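Local coordinates for protein beta-2-microglobulin (Ctenopharyngodon idella, PDB 6LBE) that probably serves as the light chain of MHC class I molecules in a bony fish, pairing with the heavy chain that presents peptides to the immune system, at residues B[5-10]-B[27-32]; B[16-21]-B[73-78]; B[36-41]-B[79-84]; B[50-55]-B[65-70]. All coordinates share one frame; numbering follows the deposited sequence.

How the interactions relate
From the N terminus, 5-10 pairs with 27-32 in interaction 1 and closes the first beta hairpin. Between those segments lies 16-21, whose partner 73-78 is far along the chain, so interactions 1 and 2 cross. Interaction 3 joins 36-41 to 79-84 and also crosses interaction 2. Interaction 4, the hairpin of 50-55 and 65-70, is nested inside the loops closed by interactions 2 and 3. Interactions 1 and 4 belong to one four-stranded sheet and interaction 3 to the other. The sheets pack face to face through Val8 on Val83, Val28 on Ile38 and Leu40 on Val69. Interaction 2 ties two loops at one end of this sandwich.

Interaction 1 of 4, residues B[5-10]-B[27-32]; sequences DPKVQV and YVSGFH
Lys7 and Ser29 form a hydrogen-bonded antiparallel pair, as do Gln9 and Tyr27. Four backbone bonds join the two strands. Lys7 N gives to Ser29 O at 3.0 Å, and Ser29 N returns to Lys7 O at 3.1 Å. Tyr27 N to Gln9 O is the straightest, with 172° at the hydrogen. Val8 and Val28 form the non-hydrogen-bonded pair between them. There Val28 CA lies 3.4 Å from Lys7 O in a CA-H...O contact.

The apolar contacts lie on the face of Val8 and Val28. These two point the same way, side by side, with CG2 to CG2 at 4.0 Å. Pro6 CB reaches Val28 CG1 at 3.9 Å and also meets CB of Phe31.

The other face, with Lys7, Gln9, Tyr27 and Ser29, is more polar. Ser29 OG is 2.7 Å from a water that also makes a weak bond to Lys7 O. Lys7 CB passes Ser29 O at 3.5 Å, and NZ leads away to a salt bridge with an acidic side chain of another protein's chain. Gln9 and Tyr27 lie side by side and pack on apolar side chains of that chain, consistent with a face turned to the partner.

This hairpin forms one side of its sheet, with strand 7-12 outermost and strand 63-71 beyond 22-29. Pro6 and Val8 pack on Val83 of the opposing sheet, and Val28 on Ile36 and Ile38.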
loop_
_atom_site.group_PDB
_atom_site.type_symbol
_atom_site.label_atom_id
_atom_site.label_comp_id
_atom_site.label_asym_id
_atom_site.label_seq_id
_atom_site.Cartn_x
_atom_site.Cartn_y
_atom_site.Cartn_z
ATOM N N ASP B 5 -16.697 -1.730 -4.642
ATOM C CA ASP B 5 -16.247 -3.004 -5.187
ATOM C C ASP B 5 -14.722 -3.067 -5.236
ATOM O O ASP B 5 -14.051 -2.042 -5.402
ATOM C CB ASP B 5 -16.798 -3.224 -6.591
ATOM C CG ASP B 5 -18.253 -3.628 -6.582
ATOM O OD1 ASP B 5 -18.661 -4.374 -5.648
ATOM O OD2 ASP B 5 -18.998 -3.168 -7.483
ATOM N N PRO B 6 -14.153 -4.263 -5.103
ATOM C CA PRO B 6 -12.697 -4.402 -5.214
ATOM C C PRO B 6 -12.220 -4.245 -6.651
ATOM O O PRO B 6 -12.763 -4.859 -7.581
ATOM C CB PRO B 6 -12.435 -5.818 -4.690
ATOM C CG PRO B 6 -13.725 -6.551 -4.933
ATOM C CD PRO B 6 -14.808 -5.521 -4.705
ATOM N N LYS B 7 -11.205 -3.396 -6.820
ATOM C CA LYS B 7 -10.360 -3.405 -8.010
ATOM C C LYS B 7 -9.306 -4.492 -7.844
ATOM O O LYS B 7 -8.710 -4.615 -6.775
ATOM C CB LYS B 7 -9.707 -2.040 -8.180
ATOM C CG LYS B 7 -8.704 -1.914 -9.293
ATOM C CD LYS B 7 -8.563 -0.441 -9.642
ATOM C CE LYS B 7 -7.148 -0.048 -10.003
ATOM N NZ LYS B 7 -7.025 1.420 -9.745
ATOM N N VAL B 8 -9.099 -5.311 -8.871
ATOM C CA VAL B 8 -8.240 -6.487 -8.737
ATOM C C VAL B 8 -7.245 -6.537 -9.892
ATOM O O VAL B 8 -7.627 -6.384 -11.058
ATOM C CB VAL B 8 -9.068 -7.787 -8.657
ATOM C CG1 VAL B 8 -8.196 -8.992 -8.826
ATOM C CG2 VAL B 8 -9.755 -7.859 -7.320
ATOM N N GLN B 9 -5.966 -6.736 -9.565
ATOM C CA GLN B 9 -4.896 -6.768 -10.554
ATOM C C GLN B 9 -4.028 -7.993 -10.323
ATOM O O GLN B 9 -3.438 -8.138 -9.249
ATOM C CB GLN B 9 -4.054 -5.496 -10.491
ATOM C CG GLN B 9 -4.754 -4.306 -11.097
ATOM C CD GLN B 9 -4.048 -2.997 -10.811
ATOM O OE1 GLN B 9 -4.302 -2.353 -9.784
ATOM N NE2 GLN B 9 -3.183 -2.582 -11.719
ATOM N N VAL B 10 -3.962 -8.870 -11.325
ATOM C CA VAL B 10 -3.160 -10.088 -11.291
ATOM C C VAL B 10 -1.964 -9.901 -12.215
ATOM O O VAL B 10 -2.129 -9.578 -13.398
ATOM C CB VAL B 10 -3.976 -11.319 -11.726
ATOM C CG1 VAL B 10 -3.331 -12.599 -11.200
ATOM C CG2 VAL B 10 -5.430 -11.196 -11.300
ATOM N N TYR B 27 -3.021 -7.966 -6.293
ATOM C CA TYR B 27 -3.127 -6.715 -5.553
ATOM C C TYR B 27 -4.574 -6.246 -5.624
ATOM O O TYR B 27 -5.122 -6.096 -6.718
ATOM C CB TYR B 27 -2.167 -5.668 -6.125
ATOM C CG TYR B 27 -2.209 -4.304 -5.464
ATOM C CD1 TYR B 27 -1.687 -4.108 -4.181
ATOM C CD2 TYR B 27 -2.755 -3.201 -6.127
ATOM C CE1 TYR B 27 -1.718 -2.849 -3.561
ATOM C CE2 TYR B 27 -2.779 -1.929 -5.515
ATOM C CZ TYR B 27 -2.260 -1.763 -4.233
ATOM O OH TYR B 27 -2.295 -0.518 -3.626
ATOM N N VAL B 28 -5.191 -6.029 -4.462
ATOM C CA VAL B 28 -6.627 -5.786 -4.349
ATOM C C VAL B 28 -6.812 -4.493 -3.582
ATOM O O VAL B 28 -6.240 -4.323 -2.503
ATOM C CB VAL B 28 -7.357 -6.945 -3.632
ATOM C CG1 VAL B 28 -8.847 -6.657 -3.509
ATOM C CG2 VAL B 28 -7.135 -8.254 -4.351
ATOM N N SER B 29 -7.613 -3.584 -4.114
ATOM C CA SER B 29 -7.633 -2.259 -3.519
ATOM C C SER B 29 -8.961 -1.588 -3.789
ATOM O O SER B 29 -9.710 -1.983 -4.689
ATOM C CB SER B 29 -6.502 -1.387 -4.058
ATOM O OG SER B 29 -6.687 -1.241 -5.447
ATOM N N GLY B 30 -9.236 -0.557 -2.985
ATOM C CA GLY B 30 -10.430 0.258 -3.124
ATOM C C GLY B 30 -11.719 -0.429 -2.748
ATOM O O GLY B 30 -12.779 -0.026 -3.223
ATOM N N PHE B 31 -11.662 -1.466 -1.926
ATOM C CA PHE B 31 -12.857 -2.163 -1.487
ATOM C C PHE B 31 -13.287 -1.624 -0.129
ATOM O O PHE B 31 -12.458 -1.193 0.677
ATOM C CB PHE B 31 -12.613 -3.675 -1.412
ATOM C CG PHE B 31 -11.407 -4.050 -0.584
ATOM C CD1 PHE B 31 -11.507 -4.198 0.797
ATOM C CD2 PHE B 31 -10.169 -4.230 -1.180
ATOM C CE1 PHE B 31 -10.408 -4.518 1.552
ATOM C CE2 PHE B 31 -9.049 -4.558 -0.411
ATOM C CZ PHE B 31 -9.174 -4.696 0.948
ATOM N N HIS B 32 -14.597 -1.641 0.117
ATOM C CA HIS B 32 -15.062 -1.096 1.380
ATOM C C HIS B 32 -16.452 -1.625 1.672
ATOM O O HIS B 32 -17.232 -1.814 0.730
ATOM C CB HIS B 32 -15.073 0.438 1.354
ATOM C CG HIS B 32 -15.387 1.057 2.682
ATOM N ND1 HIS B 32 -16.666 1.105 3.202
ATOM C CD2 HIS B 32 -14.587 1.644 3.602
ATOM C CE1 HIS B 32 -16.639 1.704 4.378
ATOM N NE2 HIS B 32 -15.390 2.040 4.645
HETATM O O HOH W 1 -5.938 -2.959 -7.367
#

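Interaction 2 of 4, residues B[16-21]-B[73-78]; sequences GEYGKA and PQPGEE
Gly19 and Pro73 make the one direct hydrogen bond between these two loops. Gly19 N gives to Pro73 O at 2.8 Å, with 165° at the hydrogen, and it approaches nearly along the C=O axis. The same oxygen receives a CA-H...O contact from Tyr18 CA at 3.2 Å and lies at the edge of the Tyr18 ring. The close-packed part gathers round this carbonyl. The Pro73 ring is buried, and its CD lies 3.3 Å from Lys20 O while CG faces Glu17 O. Trp95 also touches Pro73.

Toward solvent the contact is looser. Tyr18 CG is anti to its carbonyl carbon (chi1 -67°), which sets the ring against Pro75. Pro75 CG sits over one ring face, 3.9 Å from the centroid, in a CH-pi contact. Gln74 bends at chi2 (-72°) and brings its amide back beside Gly19. Its OE1 is 3.4 Å from Gly19 N, but the angle is too poor for a hydrogen bond.

Both segments contain type II turns, Glu17 to Lys20 and Gln74 to Glu77. In the second, Glu77 N gives to Gln74 O, closing the turn, and Gln74 N gives to Glu77 OE1 at 2.8 Å, probably steadying it. The contact thus combines one straight backbone bond with proline-aromatic packing. No charged pair joins the two loops. Tyr18 N and Gly16 O bond to polar side chains of another protein chain.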
loop_
_atom_site.group_PDB
_atom_site.type_symbol
_atom_site.label_atom_id
_atom_site.label_comp_id
_atom_site.label_asym_id
_atom_site.label_seq_id
_atom_site.Cartn_x
_atom_site.Cartn_y
_atom_site.Cartn_z
ATOM N N GLY B 16 6.108 -12.672 -17.682
ATOM C CA GLY B 16 5.551 -14.001 -17.662
ATOM C C GLY B 16 6.119 -14.927 -18.702
ATOM O O GLY B 16 5.391 -15.391 -19.583
ATOM N N GLU B 17 7.407 -15.232 -18.591
ATOM C CA GLU B 17 8.055 -16.171 -19.498
ATOM C C GLU B 17 7.743 -17.607 -19.099
ATOM O O GLU B 17 7.965 -17.991 -17.949
ATOM C CB GLU B 17 9.557 -15.947 -19.470
ATOM C CG GLU B 17 10.258 -16.247 -20.755
ATOM C CD GLU B 17 11.742 -16.220 -20.561
ATOM O OE1 GLU B 17 12.276 -15.139 -20.204
ATOM O OE2 GLU B 17 12.362 -17.297 -20.734
ATOM N N TYR B 18 7.252 -18.401 -20.056
ATOM C CA TYR B 18 6.982 -19.820 -19.823
ATOM C C TYR B 18 8.247 -20.570 -19.397
ATOM O O TYR B 18 9.340 -20.354 -19.930
ATOM C CB TYR B 18 6.380 -20.470 -21.085
ATOM C CG TYR B 18 4.998 -19.947 -21.408
ATOM C CD1 TYR B 18 4.120 -19.629 -20.388
ATOM C CD2 TYR B 18 4.590 -19.715 -22.710
ATOM C CE1 TYR B 18 2.873 -19.126 -20.636
ATOM C CE2 TYR B 18 3.324 -19.205 -22.971
ATOM C CZ TYR B 18 2.471 -18.920 -21.921
ATOM O OH TYR B 18 1.202 -18.407 -22.119
ATOM N N GLY B 19 8.088 -21.479 -18.436
ATOM C CA GLY B 19 9.191 -22.286 -17.985
ATOM C C GLY B 19 10.120 -21.634 -16.980
ATOM O O GLY B 19 11.032 -22.309 -16.492
ATOM N N LYS B 20 9.925 -20.366 -16.632
ATOM C CA LYS B 20 10.824 -19.676 -15.715
ATOM C C LYS B 20 10.127 -19.441 -14.376
ATOM O O LYS B 20 9.023 -18.892 -14.335
ATOM C CB LYS B 20 11.305 -18.357 -16.328
ATOM C CG LYS B 20 12.823 -18.276 -16.585
ATOM C CD LYS B 20 13.256 -18.978 -17.898
ATOM C CE LYS B 20 14.691 -19.555 -17.821
ATOM N NZ LYS B 20 15.087 -20.304 -19.064
ATOM N N ALA B 21 10.765 -19.864 -13.286
ATOM C CA ALA B 21 10.191 -19.666 -11.958
ATOM C C ALA B 21 10.015 -18.181 -11.690
ATOM O O ALA B 21 10.867 -17.366 -12.043
ATOM C CB ALA B 21 11.071 -20.302 -10.873
ATOM N N PRO B 73 5.129 -20.828 -14.721
ATOM C CA PRO B 73 3.985 -20.739 -15.634
ATOM C C PRO B 73 4.371 -21.578 -16.848
ATOM O O PRO B 73 5.431 -21.388 -17.444
ATOM C CB PRO B 73 3.829 -19.261 -16.000
ATOM C CG PRO B 73 5.210 -18.713 -15.813
ATOM C CD PRO B 73 5.734 -19.414 -14.581
ATOM N N GLN B 74 3.486 -22.498 -17.223
ATOM C CA GLN B 74 3.649 -23.269 -18.438
ATOM C C GLN B 74 2.429 -23.082 -19.328
ATOM O O GLN B 74 1.330 -22.801 -18.832
ATOM C CB GLN B 74 3.853 -24.768 -18.147
ATOM C CG GLN B 74 5.124 -25.064 -17.361
ATOM C CD GLN B 74 6.422 -24.900 -18.176
ATOM O OE1 GLN B 74 6.431 -24.379 -19.299
ATOM N NE2 GLN B 74 7.519 -25.347 -17.599
ATOM N N PRO B 75 2.602 -23.214 -20.650
ATOM C CA PRO B 75 1.468 -23.063 -21.571
ATOM C C PRO B 75 0.285 -23.952 -21.193
ATOM O O PRO B 75 0.443 -25.073 -20.703
ATOM C CB PRO B 75 2.067 -23.470 -22.926
ATOM C CG PRO B 75 3.557 -23.165 -22.778
ATOM C CD PRO B 75 3.876 -23.475 -21.358
ATOM N N GLY B 76 -0.917 -23.438 -21.427
ATOM C CA GLY B 76 -2.120 -24.173 -21.135
ATOM C C GLY B 76 -2.495 -24.216 -19.677
ATOM O O GLY B 76 -3.550 -24.766 -19.352
ATOM N N GLU B 77 -1.662 -23.688 -18.785
ATOM C CA GLU B 77 -2.058 -23.548 -17.394
ATOM C C GLU B 77 -2.824 -22.240 -17.216
ATOM O O GLU B 77 -2.508 -21.223 -17.838
ATOM C CB GLU B 77 -0.842 -23.594 -16.469
ATOM C CG GLU B 77 -0.296 -24.992 -16.245
ATOM C CD GLU B 77 1.039 -24.997 -15.521
ATOM O OE1 GLU B 77 1.765 -23.976 -15.582
ATOM O OE2 GLU B 77 1.372 -26.026 -14.892
ATOM N N GLU B 78 -3.869 -22.280 -16.400
ATOM C CA GLU B 78 -4.698 -21.107 -16.165
ATOM C C GLU B 78 -4.498 -20.700 -14.712
ATOM O O GLU B 78 -4.850 -21.452 -13.790
ATOM C CB GLU B 78 -6.167 -21.373 -16.513
ATOM C CG GLU B 78 -7.156 -20.309 -16.026
ATOM C CD GLU B 78 -8.311 -20.056 -17.011
ATOM O OE1 GLU B 78 -9.448 -20.502 -16.769
ATOM O OE2 GLU B 78 -8.076 -19.394 -18.048
#

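Interaction 3 of 4, residues B[36-41]-B[79-84]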
loop_
_atom_site.group_PDB
_atom_site.type_symbol
_atom_site.label_atom_id
_atom_site.label_comp_id
_atom_site.label_asym_id
_atom_site.label_seq_id
_atom_site.Cartn_x
_atom_site.Cartn_y
_atom_site.Cartn_z
ATOM N N ILE B 36 -13.033 -9.266 3.177
ATOM C CA ILE B 36 -12.575 -9.705 1.862
ATOM C C ILE B 36 -11.718 -10.959 2.010
ATOM O O ILE B 36 -11.036 -11.158 3.018
ATOM C CB ILE B 36 -11.818 -8.627 1.051
ATOM C CG1 ILE B 36 -11.926 -8.921 -0.445
ATOM C CG2 ILE B 36 -10.360 -8.581 1.460
ATOM C CD1 ILE B 36 -11.911 -7.688 -1.303
ATOM N N THR B 37 -11.739 -11.799 0.972
ATOM C CA THR B 37 -10.963 -13.032 0.904
ATOM C C THR B 37 -10.307 -13.125 -0.463
ATOM O O THR B 37 -10.922 -12.774 -1.478
ATOM C CB THR B 37 -11.845 -14.279 1.145
ATOM O OG1 THR B 37 -12.042 -14.454 2.555
ATOM C CG2 THR B 37 -11.200 -15.537 0.566
ATOM N N ILE B 38 -9.057 -13.590 -0.487
ATOM C CA ILE B 38 -8.281 -13.665 -1.718
ATOM C C ILE B 38 -7.612 -15.026 -1.822
ATOM O O ILE B 38 -6.932 -15.458 -0.889
ATOM C CB ILE B 38 -7.217 -12.556 -1.775
ATOM C CG1 ILE B 38 -7.855 -11.177 -1.535
ATOM C CG2 ILE B 38 -6.447 -12.622 -3.090
ATOM C CD1 ILE B 38 -6.826 -10.080 -1.185
ATOM N N GLN B 39 -7.751 -15.675 -2.968
ATOM C CA GLN B 39 -7.014 -16.902 -3.241
ATOM C C GLN B 39 -6.365 -16.857 -4.625
ATOM O O GLN B 39 -6.902 -16.278 -5.572
ATOM C CB GLN B 39 -7.920 -18.131 -3.156
ATOM C CG GLN B 39 -8.436 -18.468 -1.778
ATOM C CD GLN B 39 -9.205 -19.778 -1.794
ATOM O OE1 GLN B 39 -9.718 -20.192 -2.840
ATOM N NE2 GLN B 39 -9.282 -20.443 -0.638
ATOM N N LEU B 40 -5.210 -17.504 -4.734
ATOM C CA LEU B 40 -4.546 -17.751 -6.004
ATOM C C LEU B 40 -4.657 -19.234 -6.335
ATOM O O LEU B 40 -4.415 -20.087 -5.468
ATOM C CB LEU B 40 -3.075 -17.319 -5.943
ATOM C CG LEU B 40 -2.865 -15.802 -5.815
ATOM C CD1 LEU B 40 -1.387 -15.461 -5.663
ATOM C CD2 LEU B 40 -3.483 -15.038 -6.987
ATOM N N LEU B 41 -5.022 -19.542 -7.584
ATOM C CA LEU B 41 -5.258 -20.919 -7.993
ATOM C C LEU B 41 -4.537 -21.235 -9.297
ATOM O O LEU B 41 -4.259 -20.346 -10.107
ATOM C CB LEU B 41 -6.747 -21.198 -8.149
ATOM C CG LEU B 41 -7.622 -20.800 -6.957
ATOM C CD1 LEU B 41 -8.147 -19.389 -7.110
ATOM C CD2 LEU B 41 -8.785 -21.787 -6.774
ATOM N N TYR B 79 -3.892 -19.528 -14.516
ATOM C CA TYR B 79 -3.660 -18.975 -13.192
ATOM C C TYR B 79 -4.691 -17.903 -12.905
ATOM O O TYR B 79 -5.075 -17.126 -13.787
ATOM C CB TYR B 79 -2.242 -18.418 -13.053
ATOM C CG TYR B 79 -1.246 -19.542 -13.006
ATOM C CD1 TYR B 79 -1.082 -20.301 -11.846
ATOM C CD2 TYR B 79 -0.517 -19.891 -14.131
ATOM C CE1 TYR B 79 -0.189 -21.350 -11.801
ATOM C CE2 TYR B 79 0.372 -20.942 -14.101
ATOM C CZ TYR B 79 0.536 -21.666 -12.929
ATOM O OH TYR B 79 1.434 -22.702 -12.895
ATOM N N THR B 80 -5.126 -17.859 -11.655
ATOM C CA THR B 80 -6.367 -17.188 -11.324
ATOM C C THR B 80 -6.243 -16.590 -9.936
ATOM O O THR B 80 -5.643 -17.186 -9.038
ATOM C CB THR B 80 -7.544 -18.188 -11.431
ATOM O OG1 THR B 80 -7.927 -18.325 -12.808
ATOM C CG2 THR B 80 -8.733 -17.764 -10.622
ATOM N N CYS B 81 -6.762 -15.387 -9.791
ATOM C CA CYS B 81 -7.003 -14.789 -8.501
ATOM C C CYS B 81 -8.508 -14.735 -8.313
ATOM O O CYS B 81 -9.220 -14.235 -9.189
ATOM C CB CYS B 81 -6.387 -13.396 -8.425
ATOM S SG CYS B 81 -6.597 -12.667 -6.813
ATOM N N ARG B 82 -8.992 -15.279 -7.196
ATOM C CA ARG B 82 -10.405 -15.274 -6.849
ATOM C C ARG B 82 -10.620 -14.408 -5.623
ATOM O O ARG B 82 -9.972 -14.620 -4.590
ATOM C CB ARG B 82 -10.909 -16.682 -6.560
ATOM C CG ARG B 82 -11.154 -17.545 -7.785
ATOM C CD ARG B 82 -11.745 -18.876 -7.369
ATOM N NE ARG B 82 -11.780 -19.842 -8.458
ATOM C CZ ARG B 82 -12.249 -21.079 -8.312
ATOM N NH1 ARG B 82 -12.709 -21.461 -7.128
ATOM N NH2 ARG B 82 -12.262 -21.927 -9.334
ATOM N N VAL B 83 -11.551 -13.462 -5.728
ATOM C CA VAL B 83 -11.800 -12.462 -4.696
ATOM C C VAL B 83 -13.259 -12.541 -4.250
ATOM O O VAL B 83 -14.175 -12.581 -5.080
ATOM C CB VAL B 83 -11.460 -11.049 -5.204
ATOM C CG1 VAL B 83 -11.973 -9.993 -4.231
ATOM C CG2 VAL B 83 -9.967 -10.905 -5.379
ATOM N N ARG B 84 -13.466 -12.564 -2.939
ATOM C CA ARG B 84 -14.793 -12.570 -2.347
ATOM C C ARG B 84 -14.871 -11.391 -1.389
ATOM O O ARG B 84 -14.170 -11.356 -0.378
ATOM C CB ARG B 84 -15.070 -13.897 -1.640
ATOM C CG ARG B 84 -16.557 -14.185 -1.433
ATOM C CD ARG B 84 -17.111 -13.430 -0.235
ATOM N NE ARG B 84 -16.476 -13.902 0.993
ATOM C CZ ARG B 84 -16.271 -13.151 2.067
ATOM N NH1 ARG B 84 -16.664 -11.883 2.080
ATOM N NH2 ARG B 84 -15.681 -13.675 3.132
#
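Leu41 lies across the Arg82 side chain at about a right angle. Arg82 runs extended from CG to NE (chi2 -176°), and Leu41 fits its two methyls along that rod. CD1 touches Arg82 CG at 3.6 Å, while CD2 sits over the centre of one guanidinium face. Thr80 CG2 also touches Leu41 CD1, at 3.9 Å.

On the face of Ile38, Leu40, Cys81 and Val83 the side chains are buried. Leu40 CD2 packs against Cys81 CB at 3.6 Å. Ile38 CG2 rests on Cys81 SG at 3.7 Å. At the end of the strand Ile36 crosses Val83 obliquely, CD1 to CG1. Six backbone bonds hold the antiparallel register; Arg82 N to Gln39 O is 2.8 Å. Outside the pairing, Arg84 NH2 forms a salt bridge with an acidic side chain of another protein's chain.

Cys81 is joined by a disulfide to Cys26 in the facing sheet. Paired strands with a buried cystine crossing between two sheets are the hallmark of the immunoglobulin fold, here of the C1-set.

Interaction 4 of 4, residues B[50-55]-B[65-70]; sequences STQTDL and LTKYVD
Thr51 and Tyr68 lie side by side and point the same way. Thr51 CB sits over one face of the Tyr68 ring, 3.9 Å from the centroid, in a CH-pi contact. Tyr68 CG stands between its own N and carbonyl carbon (chi1 56°), which turns the ring against Thr51. Two backbone bonds link this pair, with Thr51 N to Tyr68 O at 3.0 Å.

Gln52 and Lys67 cross obliquely on the opposite face. Lys67 CD passes Ser50 OG at 3.6 Å; the bend at chi3 (-61°) then turns CE toward Gln52 NE2, 3.4 Å away. NZ bonds to Ile38 O in the facing sheet and makes a weak bond to a water held by Ser50 OG.

Thr53 and Thr66 also cross obliquely. Thr53 OG1 stands between its own N and carbonyl carbon (chi1 61°), which brings it to Thr66 N. Thr53 N gives to Thr66 O, and Thr66 N gives to Thr53 OG1 at 3.0 Å. A hydroxyl thus replaces a backbone acceptor where the regular pairing stops. Beyond it, Leu55 CD1 meets Leu65 CD1 at 3.9 Å.

The chemistry is therefore mixed: backbone and threonine bonds fix the register, a tyrosine ring packs against Thr51, and a lysine links the hairpin to the other sheet.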
loop_
_atom_site.group_PDB
_atom_site.type_symbol
_atom_site.label_atom_id
_atom_site.label_comp_id
_atom_site.label_asym_id
_atom_site.label_seq_id
_atom_site.Cartn_x
_atom_site.Cartn_y
_atom_site.Cartn_z
ATOM N N SER B 50 0.835 -19.464 -0.129
ATOM C CA SER B 50 0.698 -18.045 -0.424
ATOM C C SER B 50 0.761 -17.193 0.841
ATOM O O SER B 50 0.413 -17.636 1.941
ATOM C CB SER B 50 -0.630 -17.785 -1.128
ATOM O OG SER B 50 -1.706 -18.224 -0.317
ATOM N N THR B 51 1.190 -15.949 0.669
ATOM C CA THR B 51 1.281 -14.979 1.750
ATOM C C THR B 51 0.278 -13.873 1.488
ATOM O O THR B 51 0.035 -13.517 0.335
ATOM C CB THR B 51 2.698 -14.390 1.854
ATOM O OG1 THR B 51 3.652 -15.455 1.875
ATOM C CG2 THR B 51 2.869 -13.569 3.112
ATOM N N GLN B 52 -0.309 -13.334 2.552
ATOM C CA GLN B 52 -1.216 -12.208 2.426
ATOM C C GLN B 52 -0.750 -11.108 3.360
ATOM O O GLN B 52 -0.600 -11.333 4.564
ATOM C CB GLN B 52 -2.665 -12.587 2.740
ATOM C CG GLN B 52 -3.663 -11.523 2.238
ATOM C CD GLN B 52 -5.104 -11.858 2.528
ATOM O OE1 GLN B 52 -5.772 -11.185 3.340
ATOM N NE2 GLN B 52 -5.599 -12.923 1.887
ATOM N N THR B 53 -0.528 -9.920 2.808
ATOM C CA THR B 53 -0.091 -8.805 3.625
ATOM C C THR B 53 -1.170 -8.442 4.641
ATOM O O THR B 53 -2.331 -8.842 4.529
ATOM C CB THR B 53 0.264 -7.609 2.740
ATOM O OG1 THR B 53 -0.886 -7.191 1.986
ATOM C CG2 THR B 53 1.357 -7.998 1.791
ATOM N N ASP B 54 -0.774 -7.677 5.656
ATOM C CA ASP B 54 -1.723 -7.239 6.671
ATOM C C ASP B 54 -2.536 -6.055 6.162
ATOM O O ASP B 54 -2.030 -5.192 5.441
ATOM C CB ASP B 54 -0.989 -6.876 7.958
ATOM C CG ASP B 54 -0.276 -8.077 8.583
ATOM O OD1 ASP B 54 -0.873 -9.181 8.584
ATOM O OD2 ASP B 54 0.869 -7.925 9.078
ATOM N N LEU B 55 -3.809 -6.028 6.534
ATOM C CA LEU B 55 -4.723 -5.017 6.026
ATOM C C LEU B 55 -4.270 -3.605 6.407
ATOM O O LEU B 55 -3.961 -3.316 7.568
ATOM C CB LEU B 55 -6.130 -5.297 6.549
ATOM C CG LEU B 55 -7.170 -4.232 6.184
ATOM C CD1 LEU B 55 -7.574 -4.339 4.706
ATOM C CD2 LEU B 55 -8.382 -4.278 7.132
ATOM N N LEU B 65 -4.600 -4.759 -0.295
ATOM C CA LEU B 65 -4.108 -6.036 0.182
ATOM C C LEU B 65 -3.384 -6.708 -0.967
ATOM O O LEU B 65 -3.733 -6.499 -2.131
ATOM C CB LEU B 65 -5.254 -6.920 0.696
ATOM C CG LEU B 65 -5.736 -6.726 2.133
ATOM C CD1 LEU B 65 -7.088 -7.400 2.344
ATOM C CD2 LEU B 65 -4.721 -7.257 3.134
ATOM N N THR B 66 -2.375 -7.509 -0.640
ATOM C CA THR B 66 -1.628 -8.265 -1.637
ATOM C C THR B 66 -1.591 -9.731 -1.237
ATOM O O THR B 66 -1.504 -10.056 -0.049
ATOM C CB THR B 66 -0.167 -7.755 -1.793
ATOM O OG1 THR B 66 -0.147 -6.356 -2.110
ATOM C CG2 THR B 66 0.546 -8.519 -2.895
ATOM N N LYS B 67 -1.660 -10.614 -2.219
ATOM C CA LYS B 67 -1.327 -12.016 -2.008
ATOM C C LYS B 67 -0.395 -12.464 -3.122
ATOM O O LYS B 67 -0.571 -12.081 -4.280
ATOM C CB LYS B 67 -2.567 -12.927 -1.964
ATOM C CG LYS B 67 -2.219 -14.417 -1.927
ATOM C CD LYS B 67 -3.383 -15.303 -1.534
ATOM C CE LYS B 67 -3.886 -14.970 -0.173
ATOM N NZ LYS B 67 -4.719 -16.089 0.338
ATOM N N TYR B 68 0.602 -13.261 -2.762
ATOM C CA TYR B 68 1.569 -13.752 -3.728
ATOM C C TYR B 68 1.975 -15.176 -3.380
ATOM O O TYR B 68 1.803 -15.639 -2.245
ATOM C CB TYR B 68 2.819 -12.877 -3.785
ATOM C CG TYR B 68 3.502 -12.704 -2.456
ATOM C CD1 TYR B 68 4.475 -13.608 -2.020
ATOM C CD2 TYR B 68 3.176 -11.640 -1.632
ATOM C CE1 TYR B 68 5.104 -13.437 -0.797
ATOM C CE2 TYR B 68 3.792 -11.470 -0.422
ATOM C CZ TYR B 68 4.757 -12.367 -0.013
ATOM O OH TYR B 68 5.367 -12.172 1.195
ATOM N N VAL B 69 2.548 -15.852 -4.376
ATOM C CA VAL B 69 2.932 -17.247 -4.247
ATOM C C VAL B 69 3.930 -17.546 -5.357
ATOM O O VAL B 69 3.872 -16.955 -6.436
ATOM C CB VAL B 69 1.682 -18.160 -4.315
ATOM C CG1 VAL B 69 1.096 -18.132 -5.707
ATOM C CG2 VAL B 69 2.022 -19.554 -3.934
ATOM N N ASP B 70 4.873 -18.435 -5.079
ATOM C CA ASP B 70 5.740 -18.888 -6.153
ATOM C C ASP B 70 4.927 -19.656 -7.198
ATOM O O ASP B 70 3.951 -20.344 -6.881
ATOM C CB ASP B 70 6.876 -19.760 -5.610
ATOM C CG ASP B 70 7.898 -18.966 -4.773
ATOM O OD1 ASP B 70 7.809 -17.716 -4.710
ATOM O OD2 ASP B 70 8.800 -19.605 -4.178
HETATM O O HOH W 2 -4.300 -18.652 -1.801
HETATM O O HOH W 3 4.402 -16.826 -0.233
#